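Long-range contact in chromosome segregation protein smc (Pyrococcus furiosus, PDB 3KTA), which probably serves chromosome condensation and partitioning, this chain being the N-terminal part of its ABC-type ATPase head, caught with an adenylate kinase inhibitor: residues A77-E89 / E97-D109. Numbering follows the deposited sequence.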
ATOM      1  N   ALA A  77     -18.723 -19.327  -7.542  1.00 35.00           N
ATOM      2  CA  ALA A  77     -18.730 -18.551  -8.774  1.00 32.70           C
ATOM      3  C   ALA A  77     -18.063 -19.349  -9.903  1.00 27.37           C
ATOM      4  O   ALA A  77     -17.265 -20.254  -9.649  1.00 31.02           O
ATOM      5  CB  ALA A  77     -18.012 -17.224  -8.553  1.00 30.49           C
ATOM      6  N   LYS A  78     -18.393 -19.012 -11.150  1.00 28.42           N
ATOM      7  CA  LYS A  78     -17.819 -19.698 -12.307  1.00 28.95           C
ATOM      8  C   LYS A  78     -16.377 -19.241 -12.573  1.00 30.53           C
ATOM      9  O   LYS A  78     -15.616 -19.897 -13.287  1.00 26.29           O
ATOM     10  CB  LYS A  78     -18.706 -19.500 -13.546  1.00 30.64           C
ATOM     11  CG  LYS A  78     -20.118 -20.095 -13.415  1.00 33.93           C
ATOM     12  CD  LYS A  78     -20.956 -19.907 -14.685  1.00 33.77           C
ATOM     13  CE  LYS A  78     -22.364 -20.507 -14.524  1.00 35.13           C
ATOM     14  NZ  LYS A  78     -23.184 -20.481 -15.779  1.00 32.90           N
ATOM     15  N   TYR A  79     -16.011 -18.111 -11.975  1.00 28.21           N
ATOM     16  CA  TYR A  79     -14.652 -17.579 -12.048  1.00 23.74           C
ATOM     17  C   TYR A  79     -14.590 -16.360 -11.136  1.00 21.82           C
ATOM     18  O   TYR A  79     -15.613 -15.926 -10.626  1.00 21.79           O
ATOM     19  CB  TYR A  79     -14.329 -17.140 -13.468  1.00 25.06           C
ATOM     20  CG  TYR A  79     -15.398 -16.256 -14.041  1.00 24.58           C
ATOM     21  CD1 TYR A  79     -16.331 -16.758 -14.933  1.00 27.76           C
ATOM     22  CD2 TYR A  79     -15.497 -14.922 -13.668  1.00 24.29           C
ATOM     23  CE1 TYR A  79     -17.313 -15.956 -15.452  1.00 27.63           C
ATOM     24  CE2 TYR A  79     -16.475 -14.116 -14.177  1.00 23.84           C
ATOM     25  CZ  TYR A  79     -17.386 -14.637 -15.073  1.00 27.98           C
ATOM     26  OH  TYR A  79     -18.372 -13.832 -15.574  1.00 28.19           O
ATOM     27  N   ALA A  80     -13.396 -15.809 -10.960  1.00 22.23           N
ATOM     28  CA  ALA A  80     -13.228 -14.548 -10.233  1.00 21.17           C
ATOM     29  C   ALA A  80     -12.747 -13.480 -11.206  1.00 19.89           C
ATOM     30  O   ALA A  80     -11.855 -13.723 -12.012  1.00 21.36           O
ATOM     31  CB  ALA A  80     -12.237 -14.720  -9.095  1.00 21.37           C
ATOM     32  N   GLU A  81     -13.336 -12.296 -11.127  1.00 17.50           N
ATOM     33  CA  GLU A  81     -12.928 -11.207 -12.000  1.00 18.02           C
ATOM     34  C   GLU A  81     -12.775  -9.880 -11.259  1.00 17.83           C
ATOM     35  O   GLU A  81     -13.609  -9.519 -10.434  1.00 19.88           O
ATOM     36  CB  GLU A  81     -13.939 -11.049 -13.126  1.00 19.51           C
ATOM     37  CG  GLU A  81     -13.664  -9.882 -14.057  1.00 22.77           C
ATOM     38  CD  GLU A  81     -14.643  -9.856 -15.209  0.64 24.88           C
ATOM     39  OE1 GLU A  81     -14.532 -10.726 -16.096  0.88 25.61           O
ATOM     40  OE2 GLU A  81     -15.520  -8.973 -15.221  0.51 27.53           O
ATOM     41  N   VAL A  82     -11.710  -9.153 -11.574  1.00 14.11           N
ATOM     42  CA  VAL A  82     -11.531  -7.802 -11.057  1.00 14.03           C
ATOM     43  C   VAL A  82     -11.261  -6.864 -12.221  1.00 13.13           C
ATOM     44  O   VAL A  82     -10.469  -7.190 -13.114  1.00 15.51           O
ATOM     45  CB  VAL A  82     -10.359  -7.734 -10.059  1.00 15.45           C
ATOM     46  CG1 VAL A  82     -10.160  -6.302  -9.540  1.00 14.90           C
ATOM     47  CG2 VAL A  82     -10.625  -8.684  -8.886  1.00 14.64           C
ATOM     48  N   ALA A  83     -11.943  -5.724 -12.215  1.00 15.21           N
ATOM     49  CA  ALA A  83     -11.622  -4.640 -13.132  1.00 15.22           C
ATOM     50  C   ALA A  83     -11.144  -3.441 -12.329  1.00 14.67           C
ATOM     51  O   ALA A  83     -11.731  -3.096 -11.300  1.00 15.81           O
ATOM     52  CB  ALA A  83     -12.830  -4.266 -13.975  1.00 17.62           C
ATOM     53  N   ILE A  84     -10.071  -2.809 -12.792  1.00 14.04           N
ATOM     54  CA  ILE A  84      -9.562  -1.617 -12.141  1.00 12.83           C
ATOM     55  C   ILE A  84      -9.605  -0.448 -13.134  1.00 14.51           C
ATOM     56  O   ILE A  84      -9.210  -0.593 -14.301  1.00 15.24           O
ATOM     57  CB  ILE A  84      -8.143  -1.857 -11.553  1.00 12.71           C
ATOM     58  CG1 ILE A  84      -7.703  -0.653 -10.705  1.00 14.52           C
ATOM     59  CG2 ILE A  84      -7.115  -2.182 -12.673  1.00 13.98           C
ATOM     60  CD1 ILE A  84      -6.448  -0.932  -9.871  1.00 14.61           C
ATOM     61  N   TYR A  85     -10.146   0.680 -12.692  1.00 12.93           N
ATOM     62  CA  TYR A  85     -10.311   1.859 -13.556  1.00 14.21           C
ATOM     63  C   TYR A  85      -9.332   2.945 -13.110  1.00 16.13           C
ATOM     64  O   TYR A  85      -9.440   3.471 -11.990  1.00 14.78           O
ATOM     65  CB  TYR A  85     -11.759   2.368 -13.481  1.00 15.80           C
ATOM     66  CG  TYR A  85     -12.767   1.406 -14.076  1.00 15.85           C
ATOM     67  CD1 TYR A  85     -13.060   0.203 -13.450  1.00 15.67           C
ATOM     68  CD2 TYR A  85     -13.399   1.689 -15.271  1.00 21.13           C
ATOM     69  CE1 TYR A  85     -13.973  -0.698 -13.994  1.00 20.70           C
ATOM     70  CE2 TYR A  85     -14.313   0.796 -15.828  1.00 22.61           C
ATOM     71  CZ  TYR A  85     -14.592  -0.394 -15.186  1.00 24.04           C
ATOM     72  OH  TYR A  85     -15.503  -1.282 -15.733  1.00 27.19           O
ATOM     73  N   PHE A  86      -8.363   3.268 -13.967  1.00 14.45           N
ATOM     74  CA  PHE A  86      -7.412   4.329 -13.657  1.00 13.24           C
ATOM     75  C   PHE A  86      -7.784   5.621 -14.359  1.00 13.99           C
ATOM     76  O   PHE A  86      -8.062   5.633 -15.565  1.00 16.61           O
ATOM     77  CB  PHE A  86      -6.006   3.956 -14.110  1.00 14.20           C
ATOM     78  CG  PHE A  86      -5.318   2.968 -13.227  1.00 12.98           C
ATOM     79  CD1 PHE A  86      -5.302   1.615 -13.560  1.00 15.99           C
ATOM     80  CD2 PHE A  86      -4.660   3.392 -12.077  1.00 13.82           C
ATOM     81  CE1 PHE A  86      -4.648   0.692 -12.750  1.00 12.88           C
ATOM     82  CE2 PHE A  86      -3.998   2.473 -11.268  1.00 13.95           C
ATOM     83  CZ  PHE A  86      -4.001   1.133 -11.600  1.00 11.21           C
ATOM     84  N   ASN A  87      -7.741   6.723 -13.626  1.00 13.49           N
ATOM     85  CA  ASN A  87      -7.697   8.018 -14.283  1.00 15.87           C
ATOM     86  C   ASN A  87      -6.299   8.246 -14.870  1.00 15.53           C
ATOM     87  O   ASN A  87      -5.295   8.125 -14.169  1.00 15.03           O
ATOM     88  CB  ASN A  87      -8.063   9.129 -13.299  1.00 15.77           C
ATOM     89  CG  ASN A  87      -8.123  10.480 -13.962  1.00 18.12           C
ATOM     90  OD1 ASN A  87      -7.114  10.985 -14.434  1.00 16.31           O
ATOM     91  ND2 ASN A  87      -9.311  11.074 -13.996  1.00 21.46           N
ATOM     92  N   ASN A  88      -6.243   8.542 -16.171  1.00 14.87           N
ATOM     93  CA  ASN A  88      -4.979   8.723 -16.889  1.00 14.30           C
ATOM     94  C   ASN A  88      -4.934  10.085 -17.560  1.00 17.74           C
ATOM     95  O   ASN A  88      -4.264  10.260 -18.585  1.00 16.59           O
ATOM     96  CB  ASN A  88      -4.774   7.623 -17.947  1.00 15.60           C
ATOM     97  CG  ASN A  88      -3.364   7.611 -18.526  1.00 17.33           C
ATOM     98  OD1 ASN A  88      -2.376   7.685 -17.797  1.00 16.03           O
ATOM     99  ND2 ASN A  88      -3.268   7.508 -19.853  1.00 17.39           N
ATOM    100  N   GLU A  89      -5.635  11.058 -16.996  1.00 15.24           N
ATOM    101  CA  GLU A  89      -5.536  12.408 -17.551  1.00 19.34           C
ATOM    102  C   GLU A  89      -4.089  12.917 -17.558  1.00 22.28           C
ATOM    103  O   GLU A  89      -3.715  13.744 -18.406  1.00 18.59           O
ATOM    104  CB  GLU A  89      -6.430  13.362 -16.784  1.00 17.88           C
ATOM    105  CG  GLU A  89      -7.896  13.114 -16.978  1.00 23.20           C
ATOM    106  CD  GLU A  89      -8.733  14.044 -16.137  1.00 25.56           C
ATOM    107  OE1 GLU A  89      -8.419  15.249 -16.107  0.93 30.45           O
ATOM    108  OE2 GLU A  89      -9.693  13.572 -15.497  1.00 27.78           O
ATOM    109  N   GLU A  97      -5.416   7.838 -23.725  1.00 19.10           N
ATOM    110  CA  GLU A  97      -6.784   7.841 -23.224  1.00 20.59           C
ATOM    111  C   GLU A  97      -6.830   8.375 -21.801  1.00 19.25           C
ATOM    112  O   GLU A  97      -5.919   8.106 -21.015  1.00 18.35           O
ATOM    113  CB  GLU A  97      -7.339   6.418 -23.215  1.00 20.76           C
ATOM    114  CG  GLU A  97      -7.401   5.765 -24.584  1.00 25.77           C
ATOM    115  CD  GLU A  97      -8.516   6.315 -25.441  0.92 28.29           C
ATOM    116  OE1 GLU A  97      -9.459   6.902 -24.879  0.91 27.68           O
ATOM    117  OE2 GLU A  97      -8.449   6.155 -26.680  0.90 27.41           O
ATOM    118  N   ASP A  98      -7.888   9.109 -21.470  1.00 18.35           N
ATOM    119  CA  ASP A  98      -8.080   9.605 -20.102  1.00 19.16           C
ATOM    120  C   ASP A  98      -8.434   8.518 -19.101  1.00 16.61           C
ATOM    121  O   ASP A  98      -8.333   8.739 -17.894  1.00 16.98           O
ATOM    122  CB  ASP A  98      -9.186  10.657 -20.056  1.00 20.75           C
ATOM    123  CG  ASP A  98      -8.772  11.966 -20.671  0.56 21.89           C
ATOM    124  OD1 ASP A  98      -7.566  12.153 -20.943  1.00 21.10           O
ATOM    125  OD2 ASP A  98      -9.666  12.815 -20.869  0.75 21.28           O
ATOM    126  N   GLU A  99      -8.882   7.367 -19.597  1.00 19.81           N
ATOM    127  CA  GLU A  99      -9.205   6.238 -18.732  1.00 21.18           C
ATOM    128  C   GLU A  99      -8.458   5.003 -19.209  1.00 20.39           C
ATOM    129  O   GLU A  99      -8.425   4.711 -20.411  1.00 20.10           O
ATOM    130  CB  GLU A  99     -10.711   5.972 -18.740  1.00 21.67           C
ATOM    131  CG  GLU A  99     -11.142   4.789 -17.878  1.00 25.93           C
ATOM    132  CD  GLU A  99     -12.612   4.449 -18.068  0.59 26.66           C
ATOM    133  OE1 GLU A  99     -12.962   3.833 -19.101  0.60 29.90           O
ATOM    134  OE2 GLU A  99     -13.416   4.808 -17.188  0.96 29.73           O
ATOM    135  N   VAL A 100      -7.837   4.288 -18.274  1.00 16.93           N
ATOM    136  CA  VAL A 100      -7.196   3.016 -18.574  1.00 15.35           C
ATOM    137  C   VAL A 100      -7.846   1.958 -17.707  1.00 15.77           C
ATOM    138  O   VAL A 100      -7.797   2.055 -16.478  1.00 16.63           O
ATOM    139  CB  VAL A 100      -5.679   3.055 -18.292  1.00 16.28           C
ATOM    140  CG1 VAL A 100      -5.060   1.650 -18.371  1.00 16.11           C
ATOM    141  CG2 VAL A 100      -4.975   4.030 -19.260  1.00 17.94           C
ATOM    142  N   VAL A 101      -8.462   0.962 -18.343  1.00 15.55           N
ATOM    143  CA  VAL A 101      -9.205  -0.069 -17.619  1.00 15.18           C
ATOM    144  C   VAL A 101      -8.481  -1.384 -17.831  1.00 16.33           C
ATOM    145  O   VAL A 101      -8.251  -1.811 -18.973  1.00 16.88           O
ATOM    146  CB  VAL A 101     -10.664  -0.202 -18.139  1.00 16.49           C
ATOM    147  CG1 VAL A 101     -11.458  -1.248 -17.314  1.00 16.85           C
ATOM    148  CG2 VAL A 101     -11.381   1.144 -18.098  1.00 20.49           C
ATOM    149  N   ILE A 102      -8.126  -2.039 -16.733  1.00 15.29           N
ATOM    150  CA  ILE A 102      -7.508  -3.351 -16.797  1.00 12.48           C
ATOM    151  C   ILE A 102      -8.429  -4.354 -16.105  1.00 14.94           C
ATOM    152  O   ILE A 102      -8.972  -4.070 -15.035  1.00 15.36           O
ATOM    153  CB  ILE A 102      -6.126  -3.349 -16.131  1.00 13.91           C
ATOM    154  CG1 ILE A 102      -5.163  -2.444 -16.906  1.00 14.78           C
ATOM    155  CG2 ILE A 102      -5.579  -4.754 -16.031  1.00 15.60           C
ATOM    156  CD1 ILE A 102      -3.852  -2.178 -16.171  1.00 18.96           C
ATOM    157  N   ARG A 103      -8.632  -5.511 -16.732  1.00 13.90           N
ATOM    158  CA  ARG A 103      -9.498  -6.539 -16.163  1.00 14.12           C
ATOM    159  C   ARG A 103      -8.760  -7.864 -16.191  1.00 16.34           C
ATOM    160  O   ARG A 103      -8.068  -8.170 -17.160  1.00 15.18           O
ATOM    161  CB  ARG A 103     -10.810  -6.662 -16.955  1.00 16.38           C
ATOM    162  CG  ARG A 103     -11.731  -7.762 -16.452  1.00 19.35           C
ATOM    163  CD  ARG A 103     -13.190  -7.451 -16.772  1.00 24.69           C
ATOM    164  NE  ARG A 103     -13.421  -7.256 -18.200  1.00 25.47           N
ATOM    165  CZ  ARG A 103     -13.927  -8.183 -19.010  1.00 28.10           C
ATOM    166  NH1 ARG A 103     -14.246  -9.384 -18.541  1.00 25.39           N
ATOM    167  NH2 ARG A 103     -14.109  -7.907 -20.299  1.00 27.16           N
ATOM    168  N   ARG A 104      -8.907  -8.638 -15.119  1.00 13.32           N
ATOM    169  CA  ARG A 104      -8.352  -9.978 -15.048  1.00 15.08           C
ATOM    170  C   ARG A 104      -9.433 -10.932 -14.573  1.00 16.46           C
ATOM    171  O   ARG A 104     -10.161 -10.647 -13.613  1.00 16.55           O
ATOM    172  CB  ARG A 104      -7.160 -10.053 -14.092  1.00 14.65           C
ATOM    173  CG  ARG A 104      -6.501 -11.413 -14.081  1.00 16.29           C
ATOM    174  CD  ARG A 104      -5.435 -11.511 -12.998  1.00 17.67           C
ATOM    175  NE  ARG A 104      -4.823 -12.841 -12.928  1.00 19.18           N
ATOM    176  CZ  ARG A 104      -3.803 -13.142 -12.133  1.00 20.33           C
ATOM    177  NH1 ARG A 104      -3.287 -12.206 -11.339  1.00 18.06           N
ATOM    178  NH2 ARG A 104      -3.294 -14.375 -12.122  1.00 23.18           N
ATOM    179  N   ARG A 105      -9.532 -12.071 -15.243  1.00 15.89           N
ATOM    180  CA  ARG A 105     -10.494 -13.088 -14.843  1.00 18.48           C
ATOM    181  C   ARG A 105      -9.741 -14.402 -14.669  1.00 20.03           C
ATOM    182  O   ARG A 105      -8.961 -14.788 -15.535  1.00 22.04           O
ATOM    183  CB  ARG A 105     -11.586 -13.220 -15.912  1.00 19.72           C
ATOM    184  CG  ARG A 105     -12.610 -14.298 -15.638  1.00 23.27           C
ATOM    185  CD  ARG A 105     -13.583 -14.432 -16.804  1.00 21.32           C
ATOM    186  NE  ARG A 105     -14.451 -13.274 -16.969  1.00 23.37           N
ATOM    187  CZ  ARG A 105     -15.430 -13.210 -17.867  1.00 23.68           C
ATOM    188  NH1 ARG A 105     -15.639 -14.236 -18.677  1.00 27.14           N
ATOM    189  NH2 ARG A 105     -16.187 -12.127 -17.966  1.00 27.19           N
ATOM    190  N   VAL A 106      -9.948 -15.081 -13.543  1.00 18.19           N
ATOM    191  CA  VAL A 106      -9.338 -16.394 -13.343  1.00 21.78           C
ATOM    192  C   VAL A 106     -10.420 -17.464 -13.271  1.00 23.41           C
ATOM    193  O   VAL A 106     -11.461 -17.266 -12.652  1.00 20.94           O
ATOM    194  CB  VAL A 106      -8.476 -16.455 -12.062  1.00 23.63           C
ATOM    195  CG1 VAL A 106      -9.340 -16.242 -10.829  1.00 23.61           C
ATOM    196  CG2 VAL A 106      -7.751 -17.786 -11.981  1.00 26.36           C
ATOM    197  N   TYR A 107     -10.158 -18.603 -13.904  1.00 23.29           N
ATOM    198  CA  TYR A 107     -11.108 -19.705 -13.951  1.00 27.73           C
ATOM    199  C   TYR A 107     -10.746 -20.817 -12.976  1.00 25.62           C
ATOM    200  O   TYR A 107      -9.621 -20.877 -12.489  1.00 26.75           O
ATOM    201  CB  TYR A 107     -11.178 -20.262 -15.376  1.00 26.90           C
ATOM    202  CG  TYR A 107     -11.874 -19.328 -16.333  1.00 24.11           C
ATOM    203  CD1 TYR A 107     -11.165 -18.362 -17.034  1.00 27.91           C
ATOM    204  CD2 TYR A 107     -13.247 -19.393 -16.515  1.00 27.35           C
ATOM    205  CE1 TYR A 107     -11.809 -17.503 -17.907  1.00 27.34           C
ATOM    206  CE2 TYR A 107     -13.896 -18.545 -17.383  1.00 27.94           C
ATOM    207  CZ  TYR A 107     -13.172 -17.600 -18.079  1.00 25.51           C
ATOM    208  OH  TYR A 107     -13.826 -16.755 -18.945  1.00 30.57           O
ATOM    209  N   PRO A 108     -11.707 -21.716 -12.698  1.00 27.68           N
ATOM    210  CA  PRO A 108     -11.454 -22.820 -11.766  1.00 28.42           C
ATOM    211  C   PRO A 108     -10.221 -23.657 -12.114  1.00 29.35           C
ATOM    212  O   PRO A 108      -9.644 -24.276 -11.221  1.00 30.68           O
ATOM    213  CB  PRO A 108     -12.731 -23.652 -11.867  1.00 28.69           C
ATOM    214  CG  PRO A 108     -13.783 -22.675 -12.226  1.00 30.55           C
ATOM    215  CD  PRO A 108     -13.118 -21.660 -13.115  1.00 27.89           C
ATOM    216  N   ASP A 109      -9.804 -23.671 -13.376  1.00 31.72           N
ATOM    217  CA  ASP A 109      -8.633 -24.460 -13.762  1.00 33.14           C
ATOM    218  C   ASP A 109      -7.316 -23.705 -13.587  1.00 32.40           C
ATOM    219  O   ASP A 109      -6.244 -24.257 -13.809  1.00 33.44           O
ATOM    220  CB  ASP A 109      -8.762 -24.986 -15.192  1.00 33.25           C
ATOM    221  CG  ASP A 109      -8.909 -23.877 -16.210  0.47 35.32           C
ATOM    222  OD1 ASP A 109      -8.494 -22.738 -15.917  1.00 34.44           O
ATOM    223  OD2 ASP A 109      -9.437 -24.150 -17.308  0.63 37.16           O
TER
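I84 and I102 lie side by side on the buried face of two antiparallel strands, CG2 of I84 3.8 Å from CB of I102. Branched aliphatic residues suit this face, which V82, V106 and I84 press against helix 39-49. Farther along, the small CB methyl of A80 lies beside CG1 of V106 at 3.7 Å. On the other face V101 lays CG1 over the Y85 ring, a CH-pi contact 3.9 Å from the centroid, while the Y85 hydroxyl is hydrogen-bonded to E8 of strand 3-10. Beyond it comes charge: E81 OE1 accepts three N-H groups, R105 NE (2.7 Å) and NH2 within a nearly coplanar carboxylate and guanidinium, and R103 NH1 (2.8 Å) from above the carboxylate plane. A bend at chi3 (-68°) turns the R105 guanidinium flat onto Y79, planes 10° apart, with the CD methylene of R105 over the ring centre; NH1 reaches Y107 OH (3.1 Å). A leucine in place of R105 would probably cost E81 OE1 two of its three N-H donors and strip the Y79 ring of the stacked guanidinium. Backbone pairs from A80–V106 to F86–V100 complete a beta hairpin, two central strands of the antiparallel sheet in the SMC ABC-type ATPase head.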